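Local coordinates for galactose mutarotase-like protein (PDB 3OS7) that probably binds carbohydrate and may interconvert the anomers of aldose sugars, at residues P69-N81 against E177-N189. Residues are numbered along the deposited sequence; the frame is centred on the assembly and turned at random.
Sequences PQVYGLPVLFPPN and EMPLSVGYHSAFN. With TLA (L(+)-tartaric acid), chain F.
In the beta-sandwich fold of the galactose mutarotases, Gln70 and His185 meet beside a bound tartrate, where two antiparallel runs of chain reach what is probably the sugar pocket. CB of Gln70 sits over one face of the His185 imidazole, 4.0 Å from the ring centroid. CG of Gln70 lies between its own backbone N and carbonyl carbon (chi1 63°), and a bend further out carries the amide to the ligand, where NE2 donates to both O1 and O2 of the tartrate. His185, its CG anti to the backbone N (chi1 -157°), gives NE2 to tartrate O41 at 2.9 Å; His109, which also bonds the tartrate, sets its ring nearly perpendicular to that of His185. The tartrate, probably from the crystallisation liquor, is consistent with a site for a hydroxyl-rich ligand.

Behind the histidine the backbones pair. Ala187 N donates to Gly73 O and His185 N to Pro75 O, and Leu77 and Gly183 exchange two bonds, Leu77 N to Gly183 O at 2.7 Å. On the tartrate side of this pairing, Leu77 CD1 lies at the edge of the imidazole, 3.9 Å from His185 CB. On the other face Tyr184 lays its ring against Val76; Val76 CB is 3.7 Å from Tyr184 CE2, while the tyrosine hydroxyl bonds Thr168.

Past the pairing, a cis peptide joins Phe78 to Pro79. Pro80 CD approaches Ser181 OG at 3.3 Å, a hydroxyl hydrogen-bonded to Ser305. The Phe78 ring extends along 178-182, and Phe78 CZ is 3.8 Å from Met178 CE, the selenomethionine methyl. At the ring edge Phe78 CD1 faces Ser181 O in the ring plane at 3.2 Å, a buried carbonyl oxygen without a hydrogen-bond partner.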
loop_
_atom_site.group_PDB
_atom_site.type_symbol
_atom_site.label_atom_id
_atom_site.label_comp_id
_atom_site.label_asym_id
_atom_site.label_seq_id
_atom_site.Cartn_x
_atom_site.Cartn_y
_atom_site.Cartn_z
ATOM N N PRO A 69 9.372 1.668 8.070
ATOM C CA PRO A 69 9.330 0.871 6.837
ATOM C C PRO A 69 8.363 1.441 5.812
ATOM O O PRO A 69 8.402 1.070 4.611
ATOM C CB PRO A 69 8.865 -0.498 7.346
ATOM C CG PRO A 69 7.997 -0.170 8.488
ATOM C CD PRO A 69 8.688 0.987 9.175
ATOM N N GLN A 70 7.503 2.356 6.263
ATOM C CA GLN A 70 6.454 2.849 5.400
ATOM C C GLN A 70 6.903 3.694 4.196
ATOM O O GLN A 70 6.083 3.982 3.330
ATOM C CB GLN A 70 5.418 3.642 6.193
ATOM C CG GLN A 70 5.925 4.901 6.859
ATOM C CD GLN A 70 6.362 4.642 8.252
ATOM O OE1 GLN A 70 6.712 3.521 8.584
ATOM N NE2 GLN A 70 6.376 5.685 9.092
ATOM N N VAL A 71 8.167 4.116 4.162
ATOM C CA VAL A 71 8.722 4.851 3.019
ATOM C C VAL A 71 9.484 3.975 2.015
ATOM O O VAL A 71 10.145 4.492 1.131
ATOM C CB VAL A 71 9.573 6.027 3.487
ATOM C CG1 VAL A 71 8.695 6.963 4.253
ATOM C CG2 VAL A 71 10.813 5.578 4.304
ATOM N N TYR A 72 9.346 2.641 2.145
ATOM C CA TYR A 72 9.869 1.686 1.197
ATOM C C TYR A 72 8.841 0.605 0.818
ATOM O O TYR A 72 8.009 0.173 1.621
ATOM C CB TYR A 72 11.078 0.955 1.779
ATOM C CG TYR A 72 12.238 1.887 2.056
ATOM C CD1 TYR A 72 13.065 2.313 1.016
ATOM C CD2 TYR A 72 12.497 2.336 3.345
ATOM C CE1 TYR A 72 14.146 3.196 1.262
ATOM C CE2 TYR A 72 13.565 3.185 3.604
ATOM C CZ TYR A 72 14.374 3.618 2.567
ATOM O OH TYR A 72 15.430 4.469 2.837
ATOM N N GLY A 73 8.955 0.150 -0.412
ATOM C CA GLY A 73 8.241 -1.060 -0.866
ATOM C C GLY A 73 6.720 -0.992 -0.723
ATOM O O GLY A 73 6.082 0.023 -1.074
ATOM N N LEU A 74 6.139 -2.077 -0.199
ATOM C CA LEU A 74 4.685 -2.218 -0.052
ATOM C C LEU A 74 4.331 -2.429 1.437
ATOM O O LEU A 74 4.167 -3.572 1.894
ATOM C CB LEU A 74 4.182 -3.393 -0.899
ATOM C CG LEU A 74 4.361 -3.300 -2.418
ATOM C CD1 LEU A 74 3.882 -4.555 -3.109
ATOM C CD2 LEU A 74 3.585 -2.084 -2.941
ATOM N N PRO A 75 4.248 -1.343 2.203
ATOM C CA PRO A 75 3.894 -1.407 3.627
ATOM C C PRO A 75 2.396 -1.541 3.836
ATOM O O PRO A 75 1.639 -0.626 3.531
ATOM C CB PRO A 75 4.377 -0.060 4.177
ATOM C CG PRO A 75 5.081 0.617 3.001
ATOM C CD PRO A 75 4.485 0.047 1.785
ATOM N N VAL A 76 1.969 -2.653 4.430
ATOM C CA VAL A 76 0.547 -2.847 4.694
ATOM C C VAL A 76 0.086 -2.095 5.952
ATOM O O VAL A 76 0.703 -2.167 7.010
ATOM C CB VAL A 76 0.182 -4.343 4.721
ATOM C CG1 VAL A 76 0.805 -5.032 5.897
ATOM C CG2 VAL A 76 -1.335 -4.538 4.680
ATOM N N LEU A 77 -1.050 -1.409 5.833
ATOM C CA LEU A 77 -1.534 -0.517 6.882
ATOM C C LEU A 77 -2.851 -1.022 7.451
ATOM O O LEU A 77 -3.744 -1.411 6.688
ATOM C CB LEU A 77 -1.763 0.881 6.325
ATOM C CG LEU A 77 -0.639 1.493 5.522
ATOM C CD1 LEU A 77 -1.046 2.837 4.928
ATOM C CD2 LEU A 77 0.636 1.645 6.426
ATOM N N PHE A 78 -2.984 -0.946 8.766
ATOM C CA PHE A 78 -4.181 -1.376 9.496
ATOM C C PHE A 78 -4.231 -0.605 10.808
ATOM O O PHE A 78 -3.590 -1.019 11.781
ATOM C CB PHE A 78 -4.097 -2.883 9.764
ATOM C CG PHE A 78 -5.311 -3.485 10.490
ATOM C CD1 PHE A 78 -6.602 -3.277 10.028
ATOM C CD2 PHE A 78 -5.136 -4.312 11.591
ATOM C CE1 PHE A 78 -7.685 -3.827 10.651
ATOM C CE2 PHE A 78 -6.218 -4.890 12.228
ATOM C CZ PHE A 78 -7.506 -4.643 11.774
ATOM N N PRO A 79 -4.916 0.544 10.842
ATOM C CA PRO A 79 -5.651 1.184 9.763
ATOM C C PRO A 79 -4.695 2.031 8.919
ATOM O O PRO A 79 -3.683 2.489 9.444
ATOM C CB PRO A 79 -6.593 2.106 10.507
ATOM C CG PRO A 79 -5.795 2.537 11.710
ATOM C CD PRO A 79 -4.959 1.353 12.079
ATOM N N PRO A 80 -5.026 2.281 7.647
ATOM C CA PRO A 80 -4.260 3.269 6.890
ATOM C C PRO A 80 -4.528 4.674 7.413
ATOM O O PRO A 80 -5.655 5.065 7.626
ATOM C CB PRO A 80 -4.792 3.112 5.461
ATOM C CG PRO A 80 -6.177 2.682 5.635
ATOM C CD PRO A 80 -6.232 1.853 6.904
ATOM N N ASN A 81 -3.470 5.440 7.607
ATOM C CA ASN A 81 -3.580 6.827 7.975
ATOM C C ASN A 81 -4.199 7.014 9.367
ATOM O O ASN A 81 -4.151 6.079 10.205
ATOM C CB ASN A 81 -4.327 7.587 6.873
ATOM C CG ASN A 81 -3.798 8.998 6.690
ATOM O OD1 ASN A 81 -4.054 9.869 7.511
ATOM N ND2 ASN A 81 -3.039 9.216 5.630
ATOM N N GLU A 177 -17.662 -8.449 16.563
ATOM C CA GLU A 177 -17.524 -7.656 15.353
ATOM C C GLU A 177 -16.222 -6.841 15.380
ATOM O O GLU A 177 -15.983 -6.132 16.335
ATOM C CB GLU A 177 -18.720 -6.709 15.291
ATOM C CG GLU A 177 -19.056 -6.224 13.937
ATOM C CD GLU A 177 -20.142 -5.161 13.937
ATOM O OE1 GLU A 177 -20.619 -4.730 15.023
ATOM O OE2 GLU A 177 -20.508 -4.745 12.831
HETATM N N MSE A 178 -15.413 -6.942 14.323
HETATM C CA MSE A 178 -14.092 -6.327 14.264
HETATM C C MSE A 178 -14.079 -5.147 13.282
HETATM O O MSE A 178 -14.386 -5.308 12.111
HETATM C CB MSE A 178 -13.054 -7.338 13.816
HETATM C CG MSE A 178 -11.624 -6.857 13.969
HETATM SE SE MSE A 178 -10.342 -8.022 13.168
HETATM C CE MSE A 178 -10.239 -7.303 11.392
ATOM N N PRO A 179 -13.693 -3.962 13.759
ATOM C CA PRO A 179 -13.512 -2.825 12.837
ATOM C C PRO A 179 -12.478 -3.135 11.777
ATOM O O PRO A 179 -11.465 -3.777 12.075
ATOM C CB PRO A 179 -12.953 -1.725 13.755
ATOM C CG PRO A 179 -13.399 -2.135 15.139
ATOM C CD PRO A 179 -13.411 -3.607 15.152
ATOM N N LEU A 180 -12.677 -2.632 10.561
ATOM C CA LEU A 180 -11.780 -2.960 9.469
ATOM C C LEU A 180 -11.565 -1.756 8.553
ATOM O O LEU A 180 -12.518 -1.184 8.008
ATOM C CB LEU A 180 -12.384 -4.078 8.621
ATOM C CG LEU A 180 -11.574 -4.520 7.398
ATOM C CD1 LEU A 180 -10.369 -5.335 7.804
ATOM C CD2 LEU A 180 -12.487 -5.314 6.503
ATOM N N SER A 181 -10.302 -1.416 8.375
ATOM C CA SER A 181 -9.869 -0.466 7.349
ATOM C C SER A 181 -8.425 -0.851 7.038
ATOM O O SER A 181 -7.633 -1.064 7.943
ATOM C CB SER A 181 -9.985 0.936 7.876
ATOM O OG SER A 181 -9.543 1.887 6.943
ATOM N N VAL A 182 -8.132 -1.015 5.768
ATOM C CA VAL A 182 -6.861 -1.539 5.306
ATOM C C VAL A 182 -6.342 -0.628 4.192
ATOM O O VAL A 182 -7.118 -0.085 3.412
ATOM C CB VAL A 182 -7.030 -2.956 4.704
ATOM C CG1 VAL A 182 -5.664 -3.525 4.184
ATOM C CG2 VAL A 182 -7.642 -3.902 5.708
ATOM N N GLY A 183 -5.026 -0.550 4.054
ATOM C CA GLY A 183 -4.435 0.131 2.926
ATOM C C GLY A 183 -2.960 -0.187 2.822
ATOM O O GLY A 183 -2.455 -1.078 3.514
ATOM N N TYR A 184 -2.293 0.521 1.904
ATOM C CA TYR A 184 -0.873 0.382 1.722
ATOM C C TYR A 184 -0.222 1.736 1.583
ATOM O O TYR A 184 -0.783 2.647 1.007
ATOM C CB TYR A 184 -0.543 -0.393 0.473
ATOM C CG TYR A 184 -0.645 -1.879 0.626
ATOM C CD1 TYR A 184 -1.839 -2.532 0.459
ATOM C CD2 TYR A 184 0.488 -2.636 0.911
ATOM C CE1 TYR A 184 -1.920 -3.887 0.608
ATOM C CE2 TYR A 184 0.426 -3.971 1.065
ATOM C CZ TYR A 184 -0.771 -4.618 0.884
ATOM O OH TYR A 184 -0.829 -5.995 1.026
ATOM N N HIS A 185 1.005 1.839 2.086
ATOM C CA HIS A 185 1.780 3.074 1.963
ATOM C C HIS A 185 2.823 2.942 0.844
ATOM O O HIS A 185 3.979 3.334 0.994
ATOM C CB HIS A 185 2.426 3.337 3.298
ATOM C CG HIS A 185 2.782 4.762 3.541
ATOM N ND1 HIS A 185 3.735 5.422 2.799
ATOM C CD2 HIS A 185 2.361 5.640 4.484
ATOM C CE1 HIS A 185 3.877 6.657 3.262
ATOM N NE2 HIS A 185 3.050 6.815 4.282
ATOM N N SER A 186 2.381 2.438 -0.300
ATOM C CA SER A 186 3.280 1.972 -1.352
ATOM C C SER A 186 4.227 3.062 -1.894
ATOM O O SER A 186 3.786 4.147 -2.285
ATOM C CB SER A 186 2.422 1.407 -2.485
ATOM O OG SER A 186 1.445 0.528 -1.946
ATOM N N ALA A 187 5.519 2.736 -1.928
ATOM C CA ALA A 187 6.596 3.685 -2.252
ATOM C C ALA A 187 7.239 3.368 -3.599
ATOM O O ALA A 187 7.850 2.302 -3.766
ATOM C CB ALA A 187 7.658 3.670 -1.137
ATOM N N PHE A 188 7.078 4.290 -4.547
ATOM C CA PHE A 188 7.514 4.116 -5.925
ATOM C C PHE A 188 8.725 4.955 -6.291
ATOM O O PHE A 188 8.781 6.130 -5.966
ATOM C CB PHE A 188 6.368 4.490 -6.871
ATOM C CG PHE A 188 5.227 3.520 -6.810
ATOM C CD1 PHE A 188 5.246 2.377 -7.577
ATOM C CD2 PHE A 188 4.163 3.726 -5.959
ATOM C CE1 PHE A 188 4.208 1.456 -7.494
ATOM C CE2 PHE A 188 3.146 2.814 -5.878
ATOM C CZ PHE A 188 3.183 1.680 -6.656
ATOM N N ASN A 189 9.630 4.345 -7.042
ATOM C CA ASN A 189 10.768 5.054 -7.600
ATOM C C ASN A 189 10.275 6.035 -8.677
ATOM O O ASN A 189 9.573 5.642 -9.591
ATOM C CB ASN A 189 11.759 4.069 -8.222
ATOM C CG ASN A 189 12.512 3.263 -7.196
ATOM O OD1 ASN A 189 12.976 3.794 -6.175
ATOM N ND2 ASN A 189 12.667 1.973 -7.467
HETATM O O1 TLA F . 7.112 8.073 7.955
HETATM O O11 TLA F . 7.108 10.152 7.308
HETATM C C1 TLA F . 6.515 9.128 7.703
HETATM C C2 TLA F . 5.038 9.175 7.867
HETATM O O2 TLA F . 4.542 7.877 8.205
HETATM C C3 TLA F . 4.435 9.648 6.547
HETATM O O3 TLA F . 4.881 8.758 5.508
HETATM C C4 TLA F . 2.932 9.724 6.690
HETATM O O4 TLA F . 2.463 10.726 7.298
HETATM O O41 TLA F . 2.214 8.810 6.211
#